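PDB 3BX4: aggretin alpha chain from Agkistrodon rhodostoma, which triggers platelet aggregation as a snake-venom toxin by binding the platelet receptor CLEC1B (CLEC2). Local coordinates for residues C[14-25]-C[124-135]; C[100-108]-C[117-125]. All coordinates share one frame; numbering follows the deposited sequence.

Contact 1 of 2, residues C[14-25]-C[124-135]; sequences QHCYQAFNEQKT and EQMHAFVCKLLP
Strands 15-21 and 127-133 pair antiparallel, bringing a strand near the N terminus against the last strand of the C-type lectin fold. C16, Q18 and F20 each exchange two backbone hydrogen bonds, with L133, C131 and F129 respectively. Beyond F20 a beta bulge shifts the register by two, and pairing resumes at K24 and H127. The tight part is the face carrying F20, F129 and C131. F129 CG is staggered between its backbone N and carbonyl carbon (chi1 57°), turning its ring toward F20, whose CB lies over one face, 3.5 Å from F129 CZ. The two rings are near parallel but slid apart, centroids at 5.3 Å. C131 SG, in a disulfide with C33, approaches the F20 ring obliquely, 3.6 Å from CE1. On the other face K132 runs fully extended beside Y17 to the H15 ring, and NZ forms salt bridges with E46 and with E50 of helix 48-59. The ends are looser: M126 and E124 are exposed at one, Q14 and L134 at the other. A water links T25 OG1, which also caps E28 N of helix 26-34, to E124 OE1. K132 CE stands almost centrally over the H15 ring, 3.6 Å from its centroid.

Contact 2 of 2, residues C[100-108]-C[117-125]; sequences DLHTKKCGA and KWVNYYCEQ. With SO4 (sulfate ion), chain J.
C106 and C123 are joined by a disulfide, SG to SG 2.1 Å, at the open end of a beta hairpin of the C-type lectin fold, strands 106-110 and 118-121. A108 and V119 exchange two backbone hydrogen bonds, and Y121 N donates to C106 O at 2.8 Å. Next to this pairing, N120 turns its amide across K104: ND2 donates to K104 O at 2.8 Å, nearly straight (168°) and in the planes of both the amide and the carbonyl. In its first torsion N120 has CG staggered between the backbone N and the carbonyl carbon (chi1 65°), which places ND2 at K104 O. K104 then crosses the Y122 ring obliquely, with CG over one face 3.7 Å from the centroid, while H102 O lies at the edge of that ring. T103 O accepts a long bond from C123 N (3.3 Å) and a second from a water that in turn accepts from E124 N.

Further out, K104 NZ meets a water shared with N120 OD1 and forms a salt bridge with an acidic side chain of a neighbouring subunit of another protein; K117 NZ does likewise, so this side of the hairpin lies in a subunit interface. Y121 stacks on Y69. On another side a sulfate, probably from the crystallisation liquor, is gripped by T103, K105 and R75. T103 OG1 donates to sulfate O1 at 2.9 Å, a position it reaches by pointing opposite the backbone N (chi1 178°), and K105 NZ reaches O3 at 2.6 Å.

Overall arrangement
From the N terminus the chain passes through strand 10-12 into strand 15-21 and turns through 22-25 into helix 26-34. The chain then passes through helix 48-59 and strand 69-76 before reaching 100-108. Contact 2 closes a short loop there, only eight residues separating its segments, and contact 1 closes the long loop when strand 127-133 returns to strand 15-21. Contact 2 is therefore nested inside contact 1. They share E124 and Q125, their centres lie about 16 Å apart, and T25 packs on C123 where they meet. Strand 69-76 links them within one sheet, pairing with 127-133 on one side and 106-110 on the other.

Contact 1 of 2, residues C[14-25]-C[124-135]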
loop_
_atom_site.group_PDB
_atom_site.type_symbol
_atom_site.label_atom_id
_atom_site.label_comp_id
_atom_site.label_asym_id
_atom_site.label_seq_id
_atom_site.Cartn_x
_atom_site.Cartn_y
_atom_site.Cartn_z
ATOM N N GLN C 14 -15.356 25.918 4.719
ATOM C CA GLN C 14 -16.460 25.067 5.183
ATOM C C GLN C 14 -15.982 23.797 5.907
ATOM O O GLN C 14 -16.786 22.933 6.232
ATOM C CB GLN C 14 -17.394 24.673 4.007
ATOM C CG GLN C 14 -16.807 23.666 3.076
ATOM C CD GLN C 14 -15.952 24.228 1.920
ATOM O OE1 GLN C 14 -15.046 25.060 2.106
ATOM N NE2 GLN C 14 -16.239 23.732 0.691
ATOM N N HIS C 15 -14.679 23.725 6.169
ATOM C CA HIS C 15 -14.094 22.484 6.760
ATOM C C HIS C 15 -13.550 22.769 8.155
ATOM O O HIS C 15 -13.355 23.904 8.574
ATOM C CB HIS C 15 -12.967 21.941 5.869
ATOM C CG HIS C 15 -13.428 21.406 4.542
ATOM N ND1 HIS C 15 -13.391 22.165 3.396
ATOM C CD2 HIS C 15 -13.941 20.205 4.194
ATOM C CE1 HIS C 15 -13.863 21.450 2.382
ATOM N NE2 HIS C 15 -14.200 20.257 2.836
ATOM N N CYS C 16 -13.297 21.657 8.868
ATOM C CA CYS C 16 -12.683 21.709 10.212
ATOM C C CYS C 16 -11.352 20.937 10.125
ATOM O O CYS C 16 -11.221 19.907 9.456
ATOM C CB CYS C 16 -13.573 21.006 11.246
ATOM S SG CYS C 16 -15.210 21.808 11.330
ATOM N N TYR C 17 -10.358 21.407 10.890
ATOM C CA TYR C 17 -9.043 20.827 10.720
ATOM C C TYR C 17 -8.417 20.623 12.109
ATOM O O TYR C 17 -8.717 21.350 13.061
ATOM C CB TYR C 17 -8.115 21.811 9.992
ATOM C CG TYR C 17 -8.514 22.173 8.597
ATOM C CD1 TYR C 17 -9.611 23.036 8.411
ATOM C CD2 TYR C 17 -7.824 21.685 7.509
ATOM C CE1 TYR C 17 -10.005 23.399 7.099
ATOM C CE2 TYR C 17 -8.224 22.022 6.212
ATOM C CZ TYR C 17 -9.315 22.921 6.060
ATOM O OH TYR C 17 -9.761 23.263 4.753
ATOM N N GLN C 18 -7.544 19.645 12.192
ATOM C CA GLN C 18 -6.783 19.506 13.475
ATOM C C GLN C 18 -5.451 18.893 13.174
ATOM O O GLN C 18 -5.350 17.896 12.479
ATOM C CB GLN C 18 -7.573 18.686 14.514
ATOM C CG GLN C 18 -6.810 18.613 15.907
ATOM C CD GLN C 18 -7.637 18.013 17.001
ATOM O OE1 GLN C 18 -8.848 17.666 16.857
ATOM N NE2 GLN C 18 -7.015 17.906 18.149
ATOM N N ALA C 19 -4.377 19.461 13.797
ATOM C CA ALA C 19 -3.026 18.926 13.616
ATOM C C ALA C 19 -2.716 18.076 14.878
ATOM O O ALA C 19 -3.031 18.522 15.976
ATOM C CB ALA C 19 -2.029 20.040 13.516
ATOM N N PHE C 20 -2.243 16.852 14.676
ATOM C CA PHE C 20 -2.021 15.887 15.771
ATOM C C PHE C 20 -0.552 15.664 15.859
ATOM O O PHE C 20 0.132 15.446 14.870
ATOM C CB PHE C 20 -2.754 14.566 15.515
ATOM C CG PHE C 20 -4.239 14.678 15.592
ATOM C CD1 PHE C 20 -4.982 15.025 14.433
ATOM C CD2 PHE C 20 -4.921 14.499 16.812
ATOM C CE1 PHE C 20 -6.376 15.185 14.499
ATOM C CE2 PHE C 20 -6.345 14.653 16.886
ATOM C CZ PHE C 20 -7.081 15.001 15.702
ATOM N N ASN C 21 -0.027 15.728 17.100
ATOM C CA ASN C 21 1.396 15.464 17.236
ATOM C C ASN C 21 1.700 13.996 17.483
ATOM O O ASN C 21 2.889 13.644 17.335
ATOM C CB ASN C 21 1.983 16.326 18.324
ATOM C CG ASN C 21 1.137 16.312 19.536
ATOM O OD1 ASN C 21 0.357 17.245 19.763
ATOM N ND2 ASN C 21 1.255 15.258 20.344
ATOM N N GLU C 22 0.695 13.164 17.802
ATOM C CA GLU C 22 0.836 11.671 17.752
ATOM C C GLU C 22 1.618 11.315 16.484
ATOM O O GLU C 22 1.222 11.679 15.367
ATOM C CB GLU C 22 -0.503 10.906 17.634
ATOM C CG GLU C 22 -1.344 10.627 18.866
ATOM C CD GLU C 22 -2.560 11.563 18.941
ATOM O OE1 GLU C 22 -2.552 12.610 18.251
ATOM O OE2 GLU C 22 -3.528 11.251 19.667
ATOM N N GLN C 23 2.699 10.563 16.601
ATOM C CA GLN C 23 3.443 10.167 15.399
ATOM C C GLN C 23 2.981 8.836 14.824
ATOM O O GLN C 23 3.009 7.774 15.490
ATOM C CB GLN C 23 4.958 10.189 15.710
ATOM C CG GLN C 23 5.541 11.663 15.833
ATOM C CD GLN C 23 7.059 11.688 15.897
ATOM O OE1 GLN C 23 7.647 10.922 16.682
ATOM N NE2 GLN C 23 7.722 12.552 15.081
ATOM N N LYS C 24 2.490 8.860 13.564
ATOM C CA LYS C 24 1.883 7.706 12.925
ATOM C C LYS C 24 2.375 7.593 11.484
ATOM O O LYS C 24 2.786 8.599 10.876
ATOM C CB LYS C 24 0.341 7.871 12.903
ATOM C CG LYS C 24 -0.311 7.692 14.242
ATOM C CD LYS C 24 -1.833 7.896 14.203
ATOM C CE LYS C 24 -2.358 7.699 15.666
ATOM N NZ LYS C 24 -2.523 6.201 15.948
ATOM N N THR C 25 2.361 6.367 10.963
ATOM C CA THR C 25 2.704 6.110 9.529
ATOM C C THR C 25 1.583 6.820 8.758
ATOM O O THR C 25 0.582 7.150 9.341
ATOM C CB THR C 25 2.666 4.593 9.142
ATOM O OG1 THR C 25 1.359 4.059 9.381
ATOM C CG2 THR C 25 3.690 3.819 10.053
ATOM N N GLU C 124 6.017 4.556 5.591
ATOM C CA GLU C 124 6.072 3.744 6.821
ATOM C C GLU C 124 6.740 4.472 7.957
ATOM O O GLU C 124 6.781 3.888 9.065
ATOM C CB GLU C 124 6.770 2.397 6.543
ATOM C CG GLU C 124 5.912 1.503 5.614
ATOM C CD GLU C 124 4.420 1.248 6.087
ATOM O OE1 GLU C 124 4.126 1.095 7.296
ATOM O OE2 GLU C 124 3.509 1.168 5.212
ATOM N N GLN C 125 7.196 5.712 7.721
ATOM C CA GLN C 125 7.750 6.517 8.828
ATOM C C GLN C 125 6.657 7.213 9.629
ATOM O O GLN C 125 5.609 7.692 9.124
ATOM C CB GLN C 125 8.744 7.563 8.344
ATOM C CG GLN C 125 10.034 6.980 7.812
ATOM C CD GLN C 125 11.076 8.052 7.711
ATOM O OE1 GLN C 125 10.897 9.167 8.225
ATOM N NE2 GLN C 125 12.152 7.751 6.998
ATOM N N MET C 126 6.858 7.279 10.919
ATOM C CA MET C 126 5.923 7.887 11.865
ATOM C C MET C 126 6.179 9.377 11.985
ATOM O O MET C 126 7.273 9.857 12.351
ATOM C CB MET C 126 6.045 7.170 13.278
ATOM C CG MET C 126 5.580 5.707 13.273
ATOM S SD MET C 126 6.432 4.857 14.702
ATOM C CE MET C 126 5.367 5.478 15.920
ATOM N N HIS C 127 5.140 10.140 11.686
ATOM C CA HIS C 127 5.176 11.595 11.785
ATOM C C HIS C 127 3.837 12.135 12.254
ATOM O O HIS C 127 2.843 11.457 12.188
ATOM C CB HIS C 127 5.597 12.256 10.441
ATOM C CG HIS C 127 6.989 11.893 10.005
ATOM N ND1 HIS C 127 8.108 12.460 10.583
ATOM C CD2 HIS C 127 7.437 10.912 9.192
ATOM C CE1 HIS C 127 9.190 11.869 10.101
ATOM N NE2 HIS C 127 8.815 10.967 9.210
ATOM N N ALA C 128 3.862 13.398 12.665
ATOM C CA ALA C 128 2.660 14.178 12.974
ATOM C C ALA C 128 1.840 14.290 11.636
ATOM O O ALA C 128 2.343 13.966 10.559
ATOM C CB ALA C 128 3.082 15.571 13.417
ATOM N N PHE C 129 0.598 14.727 11.789
ATOM C CA PHE C 129 -0.283 14.747 10.566
ATOM C C PHE C 129 -1.409 15.741 10.756
ATOM O O PHE C 129 -1.733 16.203 11.813
ATOM C CB PHE C 129 -0.814 13.328 10.328
ATOM C CG PHE C 129 -1.549 12.737 11.468
ATOM C CD1 PHE C 129 -0.871 12.003 12.481
ATOM C CD2 PHE C 129 -2.918 12.880 11.614
ATOM C CE1 PHE C 129 -1.566 11.460 13.552
ATOM C CE2 PHE C 129 -3.611 12.341 12.689
ATOM C CZ PHE C 129 -2.908 11.616 13.711
ATOM N N VAL C 130 -2.173 16.076 9.672
ATOM C CA VAL C 130 -3.238 16.988 9.938
ATOM C C VAL C 130 -4.524 16.336 9.299
ATOM O O VAL C 130 -4.365 15.811 8.178
ATOM C CB VAL C 130 -3.012 18.369 9.165
ATOM C CG1 VAL C 130 -4.239 19.231 9.302
ATOM C CG2 VAL C 130 -1.735 19.095 9.765
ATOM N N CYS C 131 -5.617 16.313 10.071
ATOM C CA CYS C 131 -6.964 15.777 9.588
ATOM C C CYS C 131 -7.784 16.966 9.118
ATOM O O CYS C 131 -7.704 18.069 9.620
ATOM C CB CYS C 131 -7.788 15.027 10.673
ATOM S SG CYS C 131 -6.839 13.572 11.342
ATOM N N LYS C 132 -8.639 16.685 8.136
ATOM C CA LYS C 132 -9.563 17.707 7.538
ATOM C C LYS C 132 -10.896 16.990 7.545
ATOM O O LYS C 132 -10.979 15.819 7.126
ATOM C CB LYS C 132 -9.105 18.079 6.117
ATOM C CG LYS C 132 -10.143 18.892 5.237
ATOM C CD LYS C 132 -9.442 19.261 3.986
ATOM C CE LYS C 132 -10.410 20.022 2.980
ATOM N NZ LYS C 132 -9.699 20.302 1.733
ATOM N N LEU C 133 -11.939 17.697 7.979
ATOM C CA LEU C 133 -13.285 17.159 8.078
ATOM C C LEU C 133 -14.317 18.094 7.404
ATOM O O LEU C 133 -14.210 19.288 7.508
ATOM C CB LEU C 133 -13.604 17.059 9.565
ATOM C CG LEU C 133 -14.959 16.717 10.046
ATOM C CD1 LEU C 133 -15.107 15.186 9.724
ATOM C CD2 LEU C 133 -15.129 16.977 11.549
ATOM N N LEU C 134 -15.320 17.517 6.727
ATOM C CA LEU C 134 -16.508 18.267 6.331
ATOM C C LEU C 134 -17.603 17.818 7.297
ATOM O O LEU C 134 -18.024 16.640 7.248
ATOM C CB LEU C 134 -16.877 17.932 4.877
ATOM C CG LEU C 134 -18.137 18.684 4.421
ATOM C CD1 LEU C 134 -17.806 20.184 4.250
ATOM C CD2 LEU C 134 -18.579 18.007 3.107
ATOM N N PRO C 135 -17.966 18.693 8.241
ATOM C CA PRO C 135 -18.860 18.332 9.326
ATOM C C PRO C 135 -20.289 18.095 8.831
ATOM O O PRO C 135 -20.706 18.741 7.861
ATOM C CB PRO C 135 -18.733 19.507 10.321
ATOM C CG PRO C 135 -18.189 20.662 9.570
ATOM C CD PRO C 135 -17.468 20.093 8.350
HETATM O O HOH W 1 1.275 1.444 8.813
#

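Contact 2 of 2, residues C[100-108]-C[117-125]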
loop_
_atom_site.group_PDB
_atom_site.type_symbol
_atom_site.label_atom_id
_atom_site.label_comp_id
_atom_site.label_asym_id
_atom_site.label_seq_id
_atom_site.Cartn_x
_atom_site.Cartn_y
_atom_site.Cartn_z
ATOM N N ASP C 100 16.495 -3.034 -1.471
ATOM C CA ASP C 100 17.004 -2.335 -0.295
ATOM C C ASP C 100 16.218 -1.071 0.098
ATOM O O ASP C 100 16.405 -0.517 1.201
ATOM C CB ASP C 100 18.478 -2.003 -0.500
ATOM C CG ASP C 100 19.379 -3.244 -0.369
ATOM O OD1 ASP C 100 18.907 -4.335 0.072
ATOM O OD2 ASP C 100 20.573 -3.107 -0.710
ATOM N N LEU C 101 15.316 -0.644 -0.779
ATOM C CA LEU C 101 14.615 0.637 -0.669
ATOM C C LEU C 101 13.220 0.514 -0.094
ATOM O O LEU C 101 12.628 -0.611 -0.081
ATOM C CB LEU C 101 14.451 1.211 -2.061
ATOM C CG LEU C 101 15.727 1.596 -2.769
ATOM C CD1 LEU C 101 15.315 2.399 -3.983
ATOM C CD2 LEU C 101 16.705 2.423 -1.916
ATOM N N HIS C 102 12.675 1.651 0.361
ATOM C CA HIS C 102 11.328 1.674 0.958
ATOM C C HIS C 102 10.425 2.591 0.242
ATOM O O HIS C 102 10.917 3.480 -0.430
ATOM C CB HIS C 102 11.357 2.002 2.434
ATOM C CG HIS C 102 12.165 1.021 3.182
ATOM N ND1 HIS C 102 11.830 -0.315 3.235
ATOM C CD2 HIS C 102 13.353 1.144 3.815
ATOM C CE1 HIS C 102 12.767 -0.973 3.897
ATOM N NE2 HIS C 102 13.693 -0.108 4.273
ATOM N N THR C 103 9.113 2.317 0.332
ATOM C CA THR C 103 8.163 3.116 -0.448
ATOM C C THR C 103 8.293 4.637 -0.122
ATOM O O THR C 103 8.223 4.977 1.079
ATOM C CB THR C 103 6.693 2.584 -0.356
ATOM O OG1 THR C 103 5.851 3.453 -1.119
ATOM C CG2 THR C 103 6.151 2.520 1.102
ATOM N N LYS C 104 8.484 5.493 -1.146
ATOM C CA LYS C 104 8.288 6.997 -1.064
ATOM C C LYS C 104 7.005 7.622 -1.761
ATOM O O LYS C 104 7.061 8.648 -2.395
ATOM C CB LYS C 104 9.519 7.709 -1.603
ATOM C CG LYS C 104 10.342 8.519 -0.578
ATOM C CD LYS C 104 11.564 9.066 -1.151
ATOM C CE LYS C 104 11.668 10.503 -0.805
ATOM N NZ LYS C 104 13.000 11.154 -1.267
ATOM N N LYS C 105 5.855 7.019 -1.550
ATOM C CA LYS C 105 4.662 7.311 -2.371
ATOM C C LYS C 105 3.610 8.004 -1.534
ATOM O O LYS C 105 2.419 7.966 -1.834
ATOM C CB LYS C 105 4.173 5.963 -2.883
ATOM C CG LYS C 105 5.137 5.489 -3.974
ATOM C CD LYS C 105 4.911 4.034 -4.409
ATOM C CE LYS C 105 3.597 3.866 -5.145
ATOM N NZ LYS C 105 3.298 2.418 -5.370
ATOM N N CYS C 106 4.044 8.639 -0.442
ATOM C CA CYS C 106 3.172 9.443 0.436
ATOM C C CYS C 106 3.597 10.909 0.491
ATOM O O CYS C 106 4.805 11.195 0.499
ATOM C CB CYS C 106 3.115 8.881 1.886
ATOM S SG CYS C 106 2.319 7.287 1.945
ATOM N N GLY C 107 2.637 11.845 0.543
ATOM C CA GLY C 107 2.972 13.250 0.598
ATOM C C GLY C 107 2.977 13.893 2.019
ATOM O O GLY C 107 2.156 13.569 2.872
ATOM N N ALA C 108 3.840 14.886 2.192
ATOM C CA ALA C 108 3.992 15.537 3.489
ATOM C C ALA C 108 4.312 17.023 3.300
ATOM O O ALA C 108 4.796 17.416 2.200
ATOM C CB ALA C 108 5.169 14.824 4.222
ATOM N N LYS C 117 5.371 23.830 0.766
ATOM C CA LYS C 117 5.518 23.014 -0.404
ATOM C C LYS C 117 5.365 21.514 -0.065
ATOM O O LYS C 117 5.782 21.063 1.019
ATOM C CB LYS C 117 6.855 23.287 -1.050
ATOM C CG LYS C 117 6.955 24.747 -1.574
ATOM C CD LYS C 117 6.182 24.965 -2.864
ATOM C CE LYS C 117 6.918 25.960 -3.759
ATOM N NZ LYS C 117 6.456 25.881 -5.173
ATOM N N TRP C 118 4.686 20.802 -0.955
ATOM C CA TRP C 118 4.568 19.366 -0.834
ATOM C C TRP C 118 5.873 18.642 -1.176
ATOM O O TRP C 118 6.569 18.985 -2.142
ATOM C CB TRP C 118 3.473 18.843 -1.733
ATOM C CG TRP C 118 2.178 19.600 -1.628
ATOM C CD1 TRP C 118 1.706 20.382 -0.585
ATOM C CD2 TRP C 118 1.131 19.568 -2.602
ATOM N NE1 TRP C 118 0.434 20.844 -0.881
ATOM C CE2 TRP C 118 0.061 20.371 -2.103
ATOM C CE3 TRP C 118 1.002 18.931 -3.822
ATOM C CZ2 TRP C 118 -1.118 20.570 -2.817
ATOM C CZ3 TRP C 118 -0.156 19.160 -4.563
ATOM C CH2 TRP C 118 -1.198 19.949 -4.045
ATOM N N VAL C 119 6.171 17.588 -0.417
ATOM C CA VAL C 119 7.286 16.713 -0.737
ATOM C C VAL C 119 6.772 15.249 -0.618
ATOM O O VAL C 119 5.803 15.035 0.078
ATOM C CB VAL C 119 8.500 16.944 0.224
ATOM C CG1 VAL C 119 8.979 18.413 0.146
ATOM C CG2 VAL C 119 8.177 16.609 1.658
ATOM N N ASN C 120 7.404 14.291 -1.295
ATOM C CA ASN C 120 7.082 12.899 -1.092
ATOM C C ASN C 120 8.044 12.310 -0.075
ATOM O O ASN C 120 9.223 12.722 0.007
ATOM C CB ASN C 120 6.979 12.074 -2.401
ATOM C CG ASN C 120 8.298 11.948 -3.155
ATOM O OD1 ASN C 120 8.975 12.944 -3.441
ATOM N ND2 ASN C 120 8.662 10.705 -3.476
ATOM N N TYR C 121 7.543 11.387 0.724
ATOM C CA TYR C 121 8.466 10.806 1.749
ATOM C C TYR C 121 8.048 9.378 2.021
ATOM O O TYR C 121 7.114 8.840 1.473
ATOM C CB TYR C 121 8.467 11.665 3.031
ATOM C CG TYR C 121 9.808 11.625 3.781
ATOM C CD1 TYR C 121 9.870 11.236 5.122
ATOM C CD2 TYR C 121 11.020 11.940 3.122
ATOM C CE1 TYR C 121 11.148 11.160 5.805
ATOM C CE2 TYR C 121 12.308 11.867 3.819
ATOM C CZ TYR C 121 12.301 11.523 5.146
ATOM O OH TYR C 121 13.531 11.419 5.801
ATOM N N TYR C 122 8.718 8.740 2.975
ATOM C CA TYR C 122 8.584 7.330 3.169
ATOM C C TYR C 122 7.329 6.999 4.003
ATOM O O TYR C 122 7.248 7.297 5.177
ATOM C CB TYR C 122 9.848 6.915 3.975
ATOM C CG TYR C 122 11.084 7.113 3.140
ATOM C CD1 TYR C 122 11.920 8.221 3.320
ATOM C CD2 TYR C 122 11.370 6.218 2.106
ATOM C CE1 TYR C 122 13.096 8.407 2.521
ATOM C CE2 TYR C 122 12.487 6.369 1.343
ATOM C CZ TYR C 122 13.351 7.446 1.552
ATOM O OH TYR C 122 14.414 7.568 0.700
ATOM N N CYS C 123 6.333 6.369 3.372
ATOM C CA CYS C 123 5.023 6.078 4.008
ATOM C C CYS C 123 5.021 5.401 5.364
ATOM O O CYS C 123 4.174 5.665 6.180
ATOM C CB CYS C 123 4.234 5.155 3.081
ATOM S SG CYS C 123 3.810 5.934 1.473
ATOM N N GLU C 124 6.017 4.556 5.591
ATOM C CA GLU C 124 6.072 3.744 6.821
ATOM C C GLU C 124 6.740 4.472 7.957
ATOM O O GLU C 124 6.781 3.888 9.065
ATOM C CB GLU C 124 6.770 2.397 6.543
ATOM C CG GLU C 124 5.912 1.503 5.614
ATOM C CD GLU C 124 4.420 1.248 6.087
ATOM O OE1 GLU C 124 4.126 1.095 7.296
ATOM O OE2 GLU C 124 3.509 1.168 5.212
ATOM N N GLN C 125 7.196 5.712 7.721
ATOM C CA GLN C 125 7.750 6.517 8.828
ATOM C C GLN C 125 6.657 7.213 9.629
ATOM O O GLN C 125 5.609 7.692 9.124
ATOM C CB GLN C 125 8.744 7.563 8.344
ATOM C CG GLN C 125 10.034 6.980 7.812
ATOM C CD GLN C 125 11.076 8.052 7.711
ATOM O OE1 GLN C 125 10.897 9.167 8.225
ATOM N NE2 GLN C 125 12.152 7.751 6.998
HETATM S S SO4 J . 2.882 1.375 -1.853
HETATM O O1 SO4 J . 3.124 2.809 -1.673
HETATM O O2 SO4 J . 4.109 0.671 -1.416
HETATM O O3 SO4 J . 2.585 1.037 -3.239
HETATM O O4 SO4 J . 1.730 0.983 -1.062
HETATM O O HOH W 2 8.209 3.728 3.759
HETATM O O HOH W 3 11.320 14.131 -0.671
HETATM O O HOH W 4 11.828 12.798 -3.380
#